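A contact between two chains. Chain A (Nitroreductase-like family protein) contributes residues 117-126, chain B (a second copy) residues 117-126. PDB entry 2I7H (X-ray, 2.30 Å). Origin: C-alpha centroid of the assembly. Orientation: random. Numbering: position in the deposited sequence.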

ATOM      1  N   CYS A 117      -2.523  -0.478   4.032  1.00 34.56           N
ATOM      2  CA  CYS A 117      -1.328  -0.934   3.329  1.00 34.80           C
ATOM      3  C   CYS A 117      -0.436   0.182   2.778  1.00 35.32           C
ATOM      4  O   CYS A 117       0.784   0.046   2.814  1.00 35.92           O
ATOM      5  N   ALA A 118      -1.047   1.269   2.287  1.00 34.87           N
ATOM      6  CA  ALA A 118      -0.334   2.443   1.811  1.00 35.45           C
ATOM      7  C   ALA A 118       0.443   3.117   2.972  1.00 35.48           C
ATOM      8  O   ALA A 118       1.588   3.512   2.793  1.00 35.99           O
ATOM      9  N   PHE A 119      -0.205   3.255   4.134  1.00 35.61           N
ATOM     10  CA  PHE A 119       0.413   3.737   5.378  1.00 35.72           C
ATOM     11  C   PHE A 119       1.627   2.896   5.775  1.00 36.60           C
ATOM     12  O   PHE A 119       2.679   3.447   6.109  1.00 37.78           O
HETATM   13  N   MSE A 120       1.513   1.569   5.681  1.00 37.86           N
HETATM   14  CA  MSE A 120       2.609   0.670   6.074  1.00 38.05           C
HETATM   15  C   MSE A 120       3.781   0.728   5.129  1.00 37.60           C
HETATM   16  O   MSE A 120       4.930   0.706   5.567  1.00 37.55           O
ATOM     17  N   GLN A 121       3.479   0.789   3.837  1.00 37.16           N
ATOM     18  CA  GLN A 121       4.488   0.963   2.826  1.00 37.49           C
ATOM     19  C   GLN A 121       5.202   2.318   2.959  1.00 36.87           C
ATOM     20  O   GLN A 121       6.425   2.365   2.894  1.00 36.13           O
ATOM     21  N   ASN A 122       4.431   3.394   3.175  1.00 36.24           N
ATOM     22  CA  ASN A 122       5.003   4.699   3.507  1.00 35.80           C
ATOM     23  C   ASN A 122       5.989   4.563   4.645  1.00 35.76           C
ATOM     24  O   ASN A 122       7.103   5.060   4.573  1.00 35.94           O
ATOM     25  N   PHE A 123       5.539   3.913   5.721  1.00 35.89           N
ATOM     26  CA  PHE A 123       6.347   3.758   6.917  1.00 36.50           C
ATOM     27  C   PHE A 123       7.651   3.036   6.599  1.00 36.73           C
ATOM     28  O   PHE A 123       8.707   3.427   7.086  1.00 37.00           O
ATOM     29  N   GLN A 124       7.559   1.981   5.790  1.00 36.80           N
ATOM     30  CA  GLN A 124       8.728   1.167   5.448  1.00 37.50           C
ATOM     31  C   GLN A 124       9.760   1.995   4.682  1.00 37.13           C
ATOM     32  O   GLN A 124      10.956   1.873   4.935  1.00 37.28           O
ATOM     33  N   LEU A 125       9.270   2.869   3.797  1.00 36.50           N
ATOM     34  CA  LEU A 125      10.097   3.786   3.015  1.00 37.11           C
ATOM     35  C   LEU A 125      10.756   4.854   3.885  1.00 37.19           C
ATOM     36  O   LEU A 125      11.962   5.050   3.847  1.00 37.94           O
ATOM     37  N   LEU A 126       9.939   5.524   4.681  1.00 38.02           N
ATOM     38  CA  LEU A 126      10.394   6.454   5.707  1.00 37.73           C
ATOM     39  C   LEU A 126      11.464   5.878   6.634  1.00 37.95           C
ATOM     40  O   LEU A 126      12.466   6.543   6.921  1.00 37.61           O
TER
ATOM     41  N   CYS B 117      -1.524  -3.039  -3.250  1.00 32.78           N
ATOM     42  CA  CYS B 117      -1.729  -1.704  -2.718  1.00 32.86           C
ATOM     43  C   CYS B 117      -0.416  -0.980  -2.489  1.00 32.47           C
ATOM     44  O   CYS B 117      -0.306   0.248  -2.742  1.00 33.24           O
ATOM     45  N   ALA B 118       0.588  -1.736  -2.041  1.00 31.75           N
ATOM     46  CA  ALA B 118       1.926  -1.186  -1.852  1.00 31.77           C
ATOM     47  C   ALA B 118       2.584  -0.761  -3.199  1.00 32.30           C
ATOM     48  O   ALA B 118       3.210   0.308  -3.287  1.00 33.21           O
ATOM     49  N   PHE B 119       2.424  -1.581  -4.235  1.00 31.61           N
ATOM     50  CA  PHE B 119       2.790  -1.246  -5.618  1.00 32.33           C
ATOM     51  C   PHE B 119       2.096   0.071  -6.086  1.00 33.69           C
ATOM     52  O   PHE B 119       2.742   0.966  -6.665  1.00 33.38           O
HETATM   53  N   MSE B 120       0.801   0.211  -5.794  1.00 34.00           N
HETATM   54  CA  MSE B 120       0.075   1.409  -6.218  1.00 35.66           C
HETATM   55  C   MSE B 120       0.496   2.664  -5.469  1.00 35.29           C
HETATM   56  O   MSE B 120       0.701   3.709  -6.107  1.00 35.11           O
ATOM     57  N   GLN B 121       0.660   2.567  -4.143  1.00 34.96           N
ATOM     58  CA  GLN B 121       1.197   3.703  -3.390  1.00 34.76           C
ATOM     59  C   GLN B 121       2.597   4.063  -3.879  1.00 35.01           C
ATOM     60  O   GLN B 121       2.905   5.229  -4.009  1.00 35.57           O
ATOM     61  N   ASN B 122       3.425   3.068  -4.192  1.00 35.28           N
ATOM     62  CA  ASN B 122       4.734   3.352  -4.767  1.00 35.26           C
ATOM     63  C   ASN B 122       4.596   4.175  -6.018  1.00 35.06           C
ATOM     64  O   ASN B 122       5.289   5.172  -6.199  1.00 35.05           O
ATOM     65  N   PHE B 123       3.702   3.739  -6.894  1.00 34.78           N
ATOM     66  CA  PHE B 123       3.524   4.431  -8.148  1.00 34.42           C
ATOM     67  C   PHE B 123       3.068   5.900  -7.966  1.00 34.99           C
ATOM     68  O   PHE B 123       3.482   6.755  -8.723  1.00 35.88           O
ATOM     69  N   GLN B 124       2.177   6.157  -7.014  1.00 34.79           N
ATOM     70  CA  GLN B 124       1.712   7.496  -6.713  1.00 36.53           C
ATOM     71  C   GLN B 124       2.873   8.433  -6.354  1.00 36.08           C
ATOM     72  O   GLN B 124       2.932   9.569  -6.827  1.00 36.81           O
ATOM     73  N   LEU B 125       3.783   7.946  -5.523  1.00 36.65           N
ATOM     74  CA  LEU B 125       4.920   8.725  -5.035  1.00 36.29           C
ATOM     75  C   LEU B 125       5.966   8.911  -6.130  1.00 36.30           C
ATOM     76  O   LEU B 125       6.542   9.977  -6.286  1.00 36.28           O
ATOM     77  N   LEU B 126       6.206   7.849  -6.881  1.00 36.84           N
ATOM     78  CA  LEU B 126       7.091   7.883  -8.040  1.00 36.91           C
ATOM     79  C   LEU B 126       6.607   8.914  -9.051  1.00 36.98           C
ATOM     80  O   LEU B 126       7.396   9.686  -9.586  1.00 37.14           O
TER

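Two copies of the same helix cross at 62° between their N-to-C directions, with axes 8.5 Å apart at closest approach. The contact is nearly symmetric and buries 399 Å² over both sides.

C117(A) points toward chain B in the m rotamer. It meets its own copy: CB of C117(A) lies 3.7 Å from CB of C117(B). This is an apolar contact. The two SG atoms stay well apart, so there is no disulfide.

A118(A) points sideways. Its CB packs 3.9 Å from CB of Q121(B), and the CA atoms of these two residues are 5.6 Å apart. The short methyl fits this close spacing.

F119(A) points away, with chi1 t, and makes no contact with the chain B stretch. M120(A), a selenomethionine with chi1 m, is out of reach.

Q121(A) points toward the partner and has the largest covered area in its stretch. Its chi1 is t and its chi2 is p. Its CB lies 4.0 Å from CB of A118(B), which repeats the alanine contact in reverse. Its amide end extends to N122(B). ND2 of N122(B) gives a weak hydrogen bond to OE1 of Q121(A), at 3.4 Å. OE1 of Q121(A) is also 2.9 Å from OD1 of N122(B), but both are modelled as acceptors.

N122(A) starts sideways, with chi1 m, but its end comes nearer. Its OD1 lies 2.7 Å from OE1 of Q121(B), again two acceptors and not a hydrogen bond. Its ND2 is hydrogen-bonded elsewhere in the structure.

F123(A) and Q124(A) do not reach the chain B stretch.

L125(A) points toward it, with chi1 m and chi2 t. Its CD1 touches CD1 of L125(B) at 3.9 Å and OD1 of N122(B) at 3.7 Å. L126(A) makes no contact with the chain B stretch.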

ATOM      1  CB  CYS A 117      -1.697  -1.898   2.216  1.00 35.27           C
ATOM      2  SG  CYS A 117      -2.504  -3.361   2.836  1.00 35.78           S
ATOM      3  CB  ALA A 118      -1.329   3.493   1.073  1.00 33.97           C
ATOM      4  CB  PHE A 119      -0.668   3.778   6.477  1.00 35.07           C
ATOM      5  CG  PHE A 119      -0.154   3.919   7.883  1.00 34.73           C
ATOM      6  CD1 PHE A 119       0.161   5.168   8.405  1.00 30.61           C
ATOM      7  CD2 PHE A 119      -0.095   2.805   8.720  1.00 33.38           C
ATOM      8  CE1 PHE A 119       0.598   5.280   9.672  1.00 30.83           C
ATOM      9  CE2 PHE A 119       0.346   2.905   9.985  1.00 34.54           C
ATOM     10  CZ  PHE A 119       0.710   4.140  10.486  1.00 33.94           C
HETATM   11  CB  MSE A 120       2.139  -0.787   6.235  1.00 38.69           C
HETATM   12  CG  MSE A 120       1.234  -0.981   7.432  1.00 37.58           C
HETATM   13 SE   MSE A 120       0.492  -2.786   7.664  0.85 40.08          SE
HETATM   14  CE  MSE A 120       2.069  -3.695   8.254  1.00 42.31           C
ATOM     15  CB  GLN A 121       3.907   0.780   1.422  1.00 38.04           C
ATOM     16  CG  GLN A 121       4.895   1.123   0.300  1.00 39.31           C
ATOM     17  CD  GLN A 121       6.098   0.208   0.211  1.00 40.50           C
ATOM     18  OE1 GLN A 121       6.926   0.355  -0.701  1.00 44.54           O
ATOM     19  NE2 GLN A 121       6.227  -0.720   1.145  1.00 37.01           N
ATOM     20  CB  ASN A 122       3.924   5.652   4.003  1.00 35.40           C
ATOM     21  CG  ASN A 122       3.161   6.328   2.902  1.00 34.82           C
ATOM     22  OD1 ASN A 122       3.519   6.296   1.724  1.00 30.83           O
ATOM     23  ND2 ASN A 122       2.085   6.979   3.300  1.00 33.22           N
ATOM     24  CB  PHE A 123       5.619   2.969   8.003  1.00 35.67           C
ATOM     25  CG  PHE A 123       6.473   2.738   9.189  1.00 37.39           C
ATOM     26  CD1 PHE A 123       6.609   3.740  10.186  1.00 36.90           C
ATOM     27  CD2 PHE A 123       7.229   1.582   9.289  1.00 35.64           C
ATOM     28  CE1 PHE A 123       7.445   3.525  11.253  1.00 38.20           C
ATOM     29  CE2 PHE A 123       8.066   1.374  10.359  1.00 35.69           C
ATOM     30  CZ  PHE A 123       8.184   2.329  11.338  1.00 36.11           C
ATOM     31  CB  GLN A 124       8.312  -0.061   4.655  1.00 37.08           C
ATOM     32  CG  GLN A 124       7.611  -1.185   5.458  1.00 37.16           C
ATOM     33  CD  GLN A 124       7.601  -2.490   4.613  1.00 39.23           C
ATOM     34  OE1 GLN A 124       7.293  -2.452   3.427  1.00 44.76           O
ATOM     35  NE2 GLN A 124       7.985  -3.603   5.203  1.00 37.86           N
ATOM     36  CB  LEU A 125       9.251   4.437   1.899  1.00 36.74           C
ATOM     37  CG  LEU A 125       8.768   3.481   0.819  1.00 35.25           C
ATOM     38  CD1 LEU A 125       7.883   4.193  -0.236  1.00 35.67           C
ATOM     39  CD2 LEU A 125       9.961   2.761   0.194  1.00 30.64           C
ATOM     40  CB  LEU A 126       9.186   6.966   6.509  1.00 36.98           C
ATOM     41  CG  LEU A 126       8.224   7.845   5.696  1.00 36.81           C
ATOM     42  CD1 LEU A 126       6.840   7.910   6.286  1.00 34.37           C
ATOM     43  CD2 LEU A 126       8.770   9.263   5.522  1.00 33.42           C
TER
ATOM     44  CB  CYS B 117      -2.511  -1.787  -1.422  1.00 32.51           C
ATOM     45  SG  CYS B 117      -4.138  -2.362  -1.704  1.00 36.84           S
ATOM     46  CB  ALA B 118       2.800  -2.160  -1.028  1.00 31.67           C
ATOM     47  CB  PHE B 119       2.408  -2.462  -6.510  1.00 31.68           C
ATOM     48  CG  PHE B 119       2.338  -2.191  -7.958  1.00 31.51           C
ATOM     49  CD1 PHE B 119       3.499  -2.117  -8.723  1.00 33.30           C
ATOM     50  CD2 PHE B 119       1.104  -2.081  -8.607  1.00 34.48           C
ATOM     51  CE1 PHE B 119       3.445  -1.858 -10.107  1.00 32.52           C
ATOM     52  CE2 PHE B 119       1.039  -1.885  -9.982  1.00 34.08           C
ATOM     53  CZ  PHE B 119       2.217  -1.759 -10.745  1.00 32.23           C
HETATM   54  CB  MSE B 120      -1.437   1.206  -6.170  1.00 35.32           C
HETATM   55  CG  MSE B 120      -1.905   0.119  -7.110  1.00 34.13           C
HETATM   56 SE   MSE B 120      -3.845  -0.229  -6.929  0.75 40.91          SE
HETATM   57  CE  MSE B 120      -4.588   1.228  -7.917  1.00 37.90           C
ATOM     58  CB  GLN B 121       1.170   3.462  -1.859  1.00 34.79           C
ATOM     59  CG  GLN B 121       1.875   4.484  -1.017  1.00 33.07           C
ATOM     60  CD  GLN B 121       1.278   5.880  -1.041  1.00 36.76           C
ATOM     61  OE1 GLN B 121       1.690   6.738  -0.249  1.00 39.95           O
ATOM     62  NE2 GLN B 121       0.321   6.127  -1.923  1.00 36.08           N
ATOM     63  CB  ASN B 122       5.500   2.090  -5.113  1.00 35.59           C
ATOM     64  CG  ASN B 122       6.249   1.526  -3.951  1.00 34.32           C
ATOM     65  OD1 ASN B 122       6.400   2.171  -2.954  1.00 37.72           O
ATOM     66  ND2 ASN B 122       6.724   0.317  -4.088  1.00 35.28           N
ATOM     67  CB  PHE B 123       2.499   3.688  -9.024  1.00 34.05           C
ATOM     68  CG  PHE B 123       2.223   4.386 -10.285  1.00 32.78           C
ATOM     69  CD1 PHE B 123       3.067   4.239 -11.348  1.00 32.95           C
ATOM     70  CD2 PHE B 123       1.134   5.276 -10.393  1.00 37.12           C
ATOM     71  CE1 PHE B 123       2.818   4.922 -12.550  1.00 33.95           C
ATOM     72  CE2 PHE B 123       0.897   5.968 -11.570  1.00 35.48           C
ATOM     73  CZ  PHE B 123       1.735   5.793 -12.634  1.00 34.78           C
ATOM     74  CB  GLN B 124       0.624   7.495  -5.594  1.00 34.78           C
ATOM     75  CG  GLN B 124      -0.688   6.739  -5.986  1.00 37.48           C
ATOM     76  CD  GLN B 124      -1.879   7.152  -5.148  1.00 38.34           C
ATOM     77  OE1 GLN B 124      -1.822   7.170  -3.907  1.00 44.18           O
ATOM     78  NE2 GLN B 124      -2.954   7.521  -5.810  1.00 35.78           N
ATOM     79  CB  LEU B 125       5.555   8.018  -3.829  1.00 35.48           C
ATOM     80  CG  LEU B 125       4.646   7.769  -2.619  1.00 35.60           C
ATOM     81  CD1 LEU B 125       5.296   6.723  -1.572  1.00 28.51           C
ATOM     82  CD2 LEU B 125       4.247   9.086  -1.961  1.00 32.35           C
ATOM     83  CB  LEU B 126       7.157   6.489  -8.671  1.00 36.91           C
ATOM     84  CG  LEU B 126       8.071   5.440  -8.012  1.00 36.13           C
ATOM     85  CD1 LEU B 126       7.770   4.038  -8.579  1.00 34.28           C
ATOM     86  CD2 LEU B 126       9.600   5.784  -8.205  1.00 31.99           C
TER